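Local coordinates for phage-related protein (Bordetella bronchiseptica RB50, PDB 3BJQ) that is probably a major capsid protein of a Bordetella prophage, its copies packing side by side to form a coat, at residues Thr19-Gly23 against Gly271-Val275; Leu87-Val91 against Ser111-Val115; Pro243-Gly248 against Gly305-Ala311. One frame throughout, in Å; residues are numbered along the deposited sequence.

Interactions 1 and 2 are neighbours, their centres about 13 Å apart. His20 NE2 of interaction 1 lies 3.1 Å from Asn113 OD1 of interaction 2, a probable hydrogen bond, and Val275 CG1 packs on Val112 CG2 at 3.9 Å. Both meet the sheet that contains strand 286-299, so helix 15-22 and helix 105-131 pack against the same sheet. Interaction 3 sits across the chain's centre in a separate six-stranded sheet, with centre distances of about 32 Å to interaction 1 and 35 Å to interaction 2. A tetraethylene glycol, probably from the crystallisation liquor, lies about 4 Å from the Pro273 side chain.

Interaction 1: Thr19-Gly23 against Gly271-Val275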
loop_
_atom_site.group_PDB
_atom_site.type_symbol
_atom_site.label_atom_id
_atom_site.label_comp_id
_atom_site.label_asym_id
_atom_site.label_seq_id
_atom_site.Cartn_x
_atom_site.Cartn_y
_atom_site.Cartn_z
ATOM N N THR E 19 -2.561 20.258 -11.786
ATOM C CA THR E 19 -1.264 19.596 -11.759
ATOM C C THR E 19 -0.708 19.508 -13.175
ATOM O O THR E 19 0.463 19.804 -13.418
ATOM C CB THR E 19 -1.375 18.230 -11.099
ATOM O OG1 THR E 19 -1.770 18.437 -9.738
ATOM C CG2 THR E 19 -0.046 17.446 -11.161
ATOM N N HIS E 20 -1.543 19.131 -14.129
ATOM C CA HIS E 20 -1.092 19.124 -15.527
ATOM C C HIS E 20 -0.591 20.506 -16.002
ATOM O O HIS E 20 0.468 20.585 -16.618
ATOM C CB HIS E 20 -2.188 18.598 -16.443
ATOM C CG HIS E 20 -1.865 18.732 -17.896
ATOM N ND1 HIS E 20 -1.178 17.762 -18.594
ATOM C CD2 HIS E 20 -2.108 19.733 -18.779
ATOM C CE1 HIS E 20 -1.028 18.154 -19.850
ATOM N NE2 HIS E 20 -1.580 19.348 -19.988
ATOM N N ALA E 21 -1.334 21.579 -15.706
ATOM C CA ALA E 21 -0.939 22.945 -16.077
ATOM C C ALA E 21 0.404 23.341 -15.472
ATOM O O ALA E 21 1.161 24.071 -16.109
ATOM C CB ALA E 21 -2.003 23.997 -15.661
ATOM N N ARG E 22 0.674 22.900 -14.239
ATOM C CA ARG E 22 1.945 23.223 -13.565
ATOM C C ARG E 22 3.156 22.550 -14.183
ATOM O O ARG E 22 4.259 23.024 -14.012
ATOM C CB ARG E 22 1.909 22.841 -12.090
ATOM C CG ARG E 22 0.918 23.604 -11.301
ATOM C CD ARG E 22 1.097 23.316 -9.851
ATOM N NE ARG E 22 0.139 24.076 -9.055
ATOM C CZ ARG E 22 -1.070 23.650 -8.716
ATOM N NH1 ARG E 22 -1.492 22.448 -9.098
ATOM N NH2 ARG E 22 -1.864 24.427 -7.981
ATOM N N GLY E 23 2.934 21.448 -14.880
ATOM C CA GLY E 23 3.991 20.746 -15.605
ATOM C C GLY E 23 4.193 21.193 -17.041
ATOM O O GLY E 23 5.077 20.663 -17.724
ATOM N N GLY E 271 -0.050 29.334 -6.240
ATOM C CA GLY E 271 -0.957 28.288 -6.698
ATOM C C GLY E 271 -1.225 28.300 -8.186
ATOM O O GLY E 271 -1.644 27.285 -8.739
ATOM N N HIS E 272 -0.968 29.420 -8.852
ATOM C CA HIS E 272 -1.182 29.503 -10.292
ATOM C C HIS E 272 -0.059 28.753 -11.021
ATOM O O HIS E 272 1.071 28.752 -10.569
ATOM C CB HIS E 272 -1.292 30.954 -10.736
ATOM C CG HIS E 272 -2.544 31.622 -10.268
ATOM N ND1 HIS E 272 -3.157 32.639 -10.964
ATOM C CD2 HIS E 272 -3.340 31.366 -9.206
ATOM C CE1 HIS E 272 -4.242 33.020 -10.323
ATOM N NE2 HIS E 272 -4.378 32.261 -9.253
ATOM N N PRO E 273 -0.357 28.122 -12.163
ATOM C CA PRO E 273 -1.631 28.060 -12.853
ATOM C C PRO E 273 -2.671 27.162 -12.210
ATOM O O PRO E 273 -2.319 26.095 -11.714
ATOM C CB PRO E 273 -1.248 27.480 -14.218
ATOM C CG PRO E 273 -0.070 26.673 -13.939
ATOM C CD PRO E 273 0.694 27.428 -12.917
ATOM N N LEU E 274 -3.926 27.612 -12.256
ATOM C CA LEU E 274 -5.082 26.858 -11.767
ATOM C C LEU E 274 -6.051 26.612 -12.919
ATOM O O LEU E 274 -6.221 27.470 -13.747
ATOM C CB LEU E 274 -5.858 27.650 -10.703
ATOM C CG LEU E 274 -5.227 28.116 -9.388
ATOM C CD1 LEU E 274 -6.120 29.196 -8.748
ATOM C CD2 LEU E 274 -4.958 26.949 -8.410
ATOM N N VAL E 275 -6.660 25.433 -12.954
ATOM C CA VAL E 275 -7.727 25.111 -13.897
ATOM C C VAL E 275 -8.972 24.812 -13.064
ATOM O O VAL E 275 -8.907 24.045 -12.088
ATOM C CB VAL E 275 -7.403 23.885 -14.735
ATOM C CG1 VAL E 275 -8.505 23.632 -15.726
ATOM C CG2 VAL E 275 -6.050 24.083 -15.456
#
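Ala21 and Pro273 make the apolar heart of this contact. The Pro273 ring comes up against the last turn of helix 15-22, its CG 3.7 Å from Ala21 CB and 3.6 Å from Ala21 O, so that it leans on both the methyl and the backbone carbonyl. On another side of that methyl, Val275 CG2 lies 4.1 Å from Ala21 CB. Next along the helix, Arg22 crosses the Pro273 ring obliquely, with its CG 4.2 Å from Pro273 CD. CG is anti to the carbonyl carbon, beside the backbone N (chi1 -64°), and the chain then runs extended to NE, a course that carries the guanidinium out along the segment 271-275 backbone. There NH2 gives Gly271 O a weak hydrogen bond of 3.0 Å, bent to 130° at the hydrogen. Pro273 O lies over one face of the guanidinium, displaced toward its rim, and Leu274 CD2 approaches NH2 to 4.0 Å.

What sets this up is the turn into strand 274-281: the peptide before Pro273 is cis, and the chain folds so that the carbonyls of Gly271 and Pro273 both lie near the arginine. Further out, Val275 N bonds to Ser18 OG on the same helix, Leu274 pairs through its backbone with Ser292, and Leu116 of helix 105-131 packs on Ala21.

The contact thus joins the N-terminal helix to the entry of a sheet strand. Its buried part is apolar, while the bent bond at its exposed margin suggests that Arg22 adds electrostatic attraction to two carbonyls more than a rigid tether.

Interaction 2: Leu87-Val91 against Ser111-Val115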
loop_
_atom_site.group_PDB
_atom_site.type_symbol
_atom_site.label_atom_id
_atom_site.label_comp_id
_atom_site.label_asym_id
_atom_site.label_seq_id
_atom_site.Cartn_x
_atom_site.Cartn_y
_atom_site.Cartn_z
ATOM N N LEU E 87 -8.299 33.097 -18.922
ATOM C CA LEU E 87 -8.838 32.742 -20.225
ATOM C C LEU E 87 -9.751 31.543 -19.992
ATOM O O LEU E 87 -9.939 31.125 -18.847
ATOM C CB LEU E 87 -7.686 32.406 -21.182
ATOM C CG LEU E 87 -6.713 33.538 -21.533
ATOM C CD1 LEU E 87 -5.517 33.044 -22.339
ATOM C CD2 LEU E 87 -7.437 34.629 -22.307
ATOM N N GLU E 88 -10.346 31.029 -21.058
ATOM C CA GLU E 88 -11.262 29.901 -20.973
ATOM C C GLU E 88 -10.906 28.861 -22.032
ATOM O O GLU E 88 -11.101 29.088 -23.239
ATOM C CB GLU E 88 -12.724 30.359 -21.146
ATOM C CG GLU E 88 -13.397 30.850 -19.845
ATOM C CD GLU E 88 -14.808 31.340 -20.050
ATOM O OE1 GLU E 88 -15.186 31.588 -21.211
ATOM O OE2 GLU E 88 -15.544 31.476 -19.052
ATOM N N ALA E 89 -10.384 27.727 -21.563
ATOM C CA ALA E 89 -10.140 26.567 -22.402
ATOM C C ALA E 89 -11.496 25.987 -22.828
ATOM O O ALA E 89 -12.450 26.027 -22.063
ATOM C CB ALA E 89 -9.358 25.552 -21.621
ATOM N N LYS E 90 -11.557 25.395 -24.013
ATOM C CA LYS E 90 -12.813 24.959 -24.613
ATOM C C LYS E 90 -12.650 23.588 -25.231
ATOM O O LYS E 90 -11.705 23.354 -25.974
ATOM C CB LYS E 90 -13.204 25.977 -25.699
ATOM C CG LYS E 90 -14.414 25.692 -26.507
ATOM C CD LYS E 90 -14.842 26.930 -27.332
ATOM C CE LYS E 90 -13.746 27.400 -28.295
ATOM N NZ LYS E 90 -13.312 26.298 -29.221
ATOM N N VAL E 91 -13.564 22.685 -24.891
ATOM C CA VAL E 91 -13.627 21.389 -25.538
ATOM C C VAL E 91 -14.926 21.330 -26.305
ATOM O O VAL E 91 -15.989 21.188 -25.698
ATOM C CB VAL E 91 -13.533 20.207 -24.528
ATOM C CG1 VAL E 91 -13.794 18.907 -25.249
ATOM C CG2 VAL E 91 -12.184 20.162 -23.891
ATOM N N SER E 111 -7.232 21.134 -24.273
ATOM C CA SER E 111 -7.884 22.447 -24.314
ATOM C C SER E 111 -7.139 23.469 -23.453
ATOM O O SER E 111 -7.048 24.643 -23.803
ATOM C CB SER E 111 -9.330 22.335 -23.835
ATOM O OG SER E 111 -9.382 22.124 -22.423
ATOM N N VAL E 112 -6.599 23.007 -22.330
ATOM C CA VAL E 112 -5.878 23.875 -21.390
ATOM C C VAL E 112 -4.529 24.325 -21.948
ATOM O O VAL E 112 -4.133 25.490 -21.772
ATOM C CB VAL E 112 -5.708 23.185 -20.014
ATOM C CG1 VAL E 112 -4.628 23.876 -19.176
ATOM C CG2 VAL E 112 -7.056 23.159 -19.279
ATOM N N ASN E 113 -3.826 23.400 -22.599
ATOM C CA ASN E 113 -2.574 23.701 -23.270
ATOM C C ASN E 113 -2.677 24.900 -24.204
ATOM O O ASN E 113 -1.764 25.702 -24.286
ATOM C CB ASN E 113 -2.106 22.482 -24.078
ATOM C CG ASN E 113 -1.502 21.389 -23.205
ATOM O OD1 ASN E 113 -1.187 21.595 -22.033
ATOM N ND2 ASN E 113 -1.370 20.223 -23.774
ATOM N N THR E 114 -3.768 24.967 -24.946
ATOM C CA THR E 114 -4.024 26.037 -25.872
ATOM C C THR E 114 -3.928 27.397 -25.210
ATOM O O THR E 114 -3.183 28.286 -25.683
ATOM C CB THR E 114 -5.411 25.835 -26.485
ATOM O OG1 THR E 114 -5.372 24.618 -27.244
ATOM C CG2 THR E 114 -5.847 27.014 -27.367
ATOM N N VAL E 115 -4.634 27.548 -24.095
ATOM C CA VAL E 115 -4.622 28.822 -23.365
ATOM C C VAL E 115 -3.288 29.078 -22.638
ATOM O O VAL E 115 -2.835 30.223 -22.554
ATOM C CB VAL E 115 -5.848 28.946 -22.424
ATOM C CG1 VAL E 115 -7.110 28.783 -23.230
ATOM C CG2 VAL E 115 -5.792 27.929 -21.326
HETATM O O HOH W 1 -8.844 25.801 -25.313
#
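Leu87 and Val115 pass flank to flank, with their CB atoms 4.1 Å apart, as strand 87-92 runs roughly antiparallel to the helix 105-131. The two short axes come within 6.8 Å at 146°. Ala89 points its methyl toward the helix backbone, CB lying 3.3 Å from Ser111 O and 3.5 Å from Ser111 OG, while Val115 CG1 reaches to Ala89 N at 3.8 Å. Val91 CG2 touches Ser111 CB at 3.6 Å.

No direct hydrogen bond spans the segments. One water does the work, accepting from Lys90 N at 3.0 Å and donating to Ser111 O at 2.6 Å. Ser111 OG, held between its backbone N and carbonyl carbon (chi1 72°), bonds back to Gly108 O within the helix.

Glu88 and Lys90 turn their CB atoms off the helix: Glu88 OE1 and Lys90 NZ form salt bridges with Arg70 and Asp72 of the second subunit, and Glu88 OE2 bonds Tyr279 OH of its own chain. A long helix laid along a sheet is consistent with the spine helix and P-domain of HK97-like coat proteins. The strand divides its chemistry: apolar groups and one bridging water join the helix, and charges join the neighbour.

Interaction 3: Pro243-Gly248 against Gly305-Ala311; sequences PDVWLG and GYLIEDA
Val245 and Ile308 stand next to each other on one face of the sheet, with their CB atoms 4.0 Å apart, at the apolar centre of an antiparallel pair inside a six-stranded mixed sheet. This sheet, backed by helix 158-173, is consistent with the A-domain of HK97-like coat proteins. Val245 CG2 meets Ala311 CB at 3.7 Å. Leu247 and Tyr306 continue the same face, and both pack on Ala165 of helix 158-173.

On the other face stand Trp246 and Leu307. With CG anti to the backbone N (chi1 173°), the indole swings along its own strand: Gly248 N lies over one ring face toward the rim, and Trp246 CD1 comes within 3.5 Å of Tyr306 O. Phe263 meets the indole edge-to-face.

Between the faces, Val245 pairs with Ile308 and Leu247 with Tyr306 through two hydrogen bonds each; Ile308 N to Val245 O measures 2.9 Å.

Where the strands end, side chain replaces main chain. Asp244 OD1 accepts from Asp310 N at 2.9 Å and a nearly straight 176°, taken on the anti side of the carboxylate and 30° out of its plane. Like charges meet here, which would probably favour a bridging donor between them. A water fits that place, though other acceptors compete for its protons: it lies 2.7 Å from Asp244 OD1 and 2.8 Å from Asp310 OD1.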
loop_
_atom_site.group_PDB
_atom_site.type_symbol
_atom_site.label_atom_id
_atom_site.label_comp_id
_atom_site.label_asym_id
_atom_site.label_seq_id
_atom_site.Cartn_x
_atom_site.Cartn_y
_atom_site.Cartn_z
ATOM N N PRO E 243 17.491 42.414 -31.876
ATOM C CA PRO E 243 18.852 42.121 -32.305
ATOM C C PRO E 243 19.848 42.181 -31.142
ATOM O O PRO E 243 21.047 42.315 -31.357
ATOM C CB PRO E 243 19.116 43.251 -33.301
ATOM C CG PRO E 243 18.377 44.414 -32.721
ATOM C CD PRO E 243 17.253 43.870 -31.861
ATOM N N ASP E 244 19.353 42.011 -29.918
ATOM C CA ASP E 244 20.143 42.306 -28.735
ATOM C C ASP E 244 20.857 41.130 -28.088
ATOM O O ASP E 244 20.641 39.972 -28.426
ATOM C CB ASP E 244 19.254 42.973 -27.689
ATOM C CG ASP E 244 18.636 44.270 -28.176
ATOM O OD1 ASP E 244 19.134 44.881 -29.156
ATOM O OD2 ASP E 244 17.660 44.702 -27.539
ATOM N N VAL E 245 21.758 41.480 -27.171
ATOM C CA VAL E 245 22.434 40.521 -26.303
ATOM C C VAL E 245 22.263 41.036 -24.891
ATOM O O VAL E 245 22.244 42.243 -24.688
ATOM C CB VAL E 245 23.904 40.385 -26.679
ATOM C CG1 VAL E 245 24.659 39.524 -25.661
ATOM C CG2 VAL E 245 23.983 39.808 -28.099
ATOM N N TRP E 246 22.077 40.135 -23.933
ATOM C CA TRP E 246 21.877 40.526 -22.541
ATOM C C TRP E 246 22.652 39.551 -21.652
ATOM O O TRP E 246 22.780 38.391 -21.995
ATOM C CB TRP E 246 20.391 40.504 -22.224
ATOM C CG TRP E 246 20.033 40.721 -20.780
ATOM C CD1 TRP E 246 19.672 41.905 -20.190
ATOM C CD2 TRP E 246 19.964 39.721 -19.745
ATOM N NE1 TRP E 246 19.402 41.702 -18.866
ATOM C CE2 TRP E 246 19.570 40.376 -18.563
ATOM C CE3 TRP E 246 20.204 38.337 -19.706
ATOM C CZ2 TRP E 246 19.413 39.701 -17.347
ATOM C CZ3 TRP E 246 20.054 37.663 -18.500
ATOM C CH2 TRP E 246 19.650 38.352 -17.332
ATOM N N LEU E 247 23.165 40.039 -20.529
ATOM C CA LEU E 247 23.841 39.207 -19.535
ATOM C C LEU E 247 23.287 39.503 -18.166
ATOM O O LEU E 247 23.012 40.642 -17.865
ATOM C CB LEU E 247 25.311 39.549 -19.427
ATOM C CG LEU E 247 26.350 38.859 -20.296
ATOM C CD1 LEU E 247 26.469 39.542 -21.675
ATOM C CD2 LEU E 247 27.651 38.950 -19.515
ATOM N N GLY E 248 23.218 38.504 -17.297
ATOM C CA GLY E 248 22.741 38.763 -15.954
ATOM C C GLY E 248 23.085 37.682 -14.974
ATOM O O GLY E 248 23.462 36.572 -15.356
ATOM N N GLY E 305 22.210 42.958 -14.119
ATOM C CA GLY E 305 21.945 42.866 -15.548
ATOM C C GLY E 305 22.785 43.819 -16.380
ATOM O O GLY E 305 23.328 44.821 -15.881
ATOM N N TYR E 306 22.903 43.497 -17.661
ATOM C CA TYR E 306 23.674 44.299 -18.595
ATOM C C TYR E 306 23.093 44.148 -20.006
ATOM O O TYR E 306 22.953 43.036 -20.491
ATOM C CB TYR E 306 25.129 43.844 -18.559
ATOM C CG TYR E 306 26.093 44.754 -19.306
ATOM C CD1 TYR E 306 26.236 44.661 -20.687
ATOM C CD2 TYR E 306 26.874 45.680 -18.626
ATOM C CE1 TYR E 306 27.102 45.473 -21.367
ATOM C CE2 TYR E 306 27.757 46.496 -19.294
ATOM C CZ TYR E 306 27.870 46.389 -20.672
ATOM O OH TYR E 306 28.736 47.185 -21.369
ATOM N N LEU E 307 22.776 45.261 -20.655
ATOM C CA LEU E 307 22.205 45.234 -21.990
ATOM C C LEU E 307 23.182 45.695 -23.088
ATOM O O LEU E 307 23.778 46.781 -22.995
ATOM C CB LEU E 307 20.974 46.120 -22.006
ATOM C CG LEU E 307 20.200 46.256 -23.319
ATOM C CD1 LEU E 307 19.614 44.908 -23.796
ATOM C CD2 LEU E 307 19.154 47.322 -23.110
ATOM N N ILE E 308 23.316 44.870 -24.129
ATOM C CA ILE E 308 24.120 45.190 -25.313
ATOM C C ILE E 308 23.140 45.318 -26.475
ATOM O O ILE E 308 22.791 44.327 -27.102
ATOM C CB ILE E 308 25.136 44.066 -25.634
ATOM C CG1 ILE E 308 26.110 43.861 -24.482
ATOM C CG2 ILE E 308 25.925 44.376 -26.920
ATOM C CD1 ILE E 308 27.016 42.646 -24.670
ATOM N N GLU E 309 22.709 46.543 -26.774
ATOM C CA GLU E 309 21.736 46.756 -27.842
ATOM C C GLU E 309 22.348 46.656 -29.244
ATOM O O GLU E 309 23.476 47.090 -29.475
ATOM C CB GLU E 309 21.111 48.144 -27.761
ATOM C CG GLU E 309 20.348 48.505 -26.535
ATOM C CD GLU E 309 19.673 49.867 -26.708
ATOM O OE1 GLU E 309 18.608 49.910 -27.370
ATOM O OE2 GLU E 309 20.219 50.880 -26.201
ATOM N N ASP E 310 21.564 46.104 -30.170
ATOM C CA ASP E 310 21.861 46.092 -31.609
ATOM C C ASP E 310 23.036 45.240 -32.094
ATOM O O ASP E 310 23.490 45.399 -33.232
ATOM C CB ASP E 310 21.939 47.529 -32.127
ATOM C CG ASP E 310 20.624 48.278 -31.922
ATOM O OD1 ASP E 310 19.594 47.588 -31.745
ATOM O OD2 ASP E 310 20.635 49.528 -31.923
ATOM N N ALA E 311 23.491 44.310 -31.261
ATOM C CA ALA E 311 24.578 43.418 -31.647
ATOM C C ALA E 311 24.300 42.742 -32.996
ATOM O O ALA E 311 25.171 42.656 -33.852
ATOM C CB ALA E 311 24.807 42.377 -30.568
HETATM O O HOH W 2 18.059 47.341 -29.370
#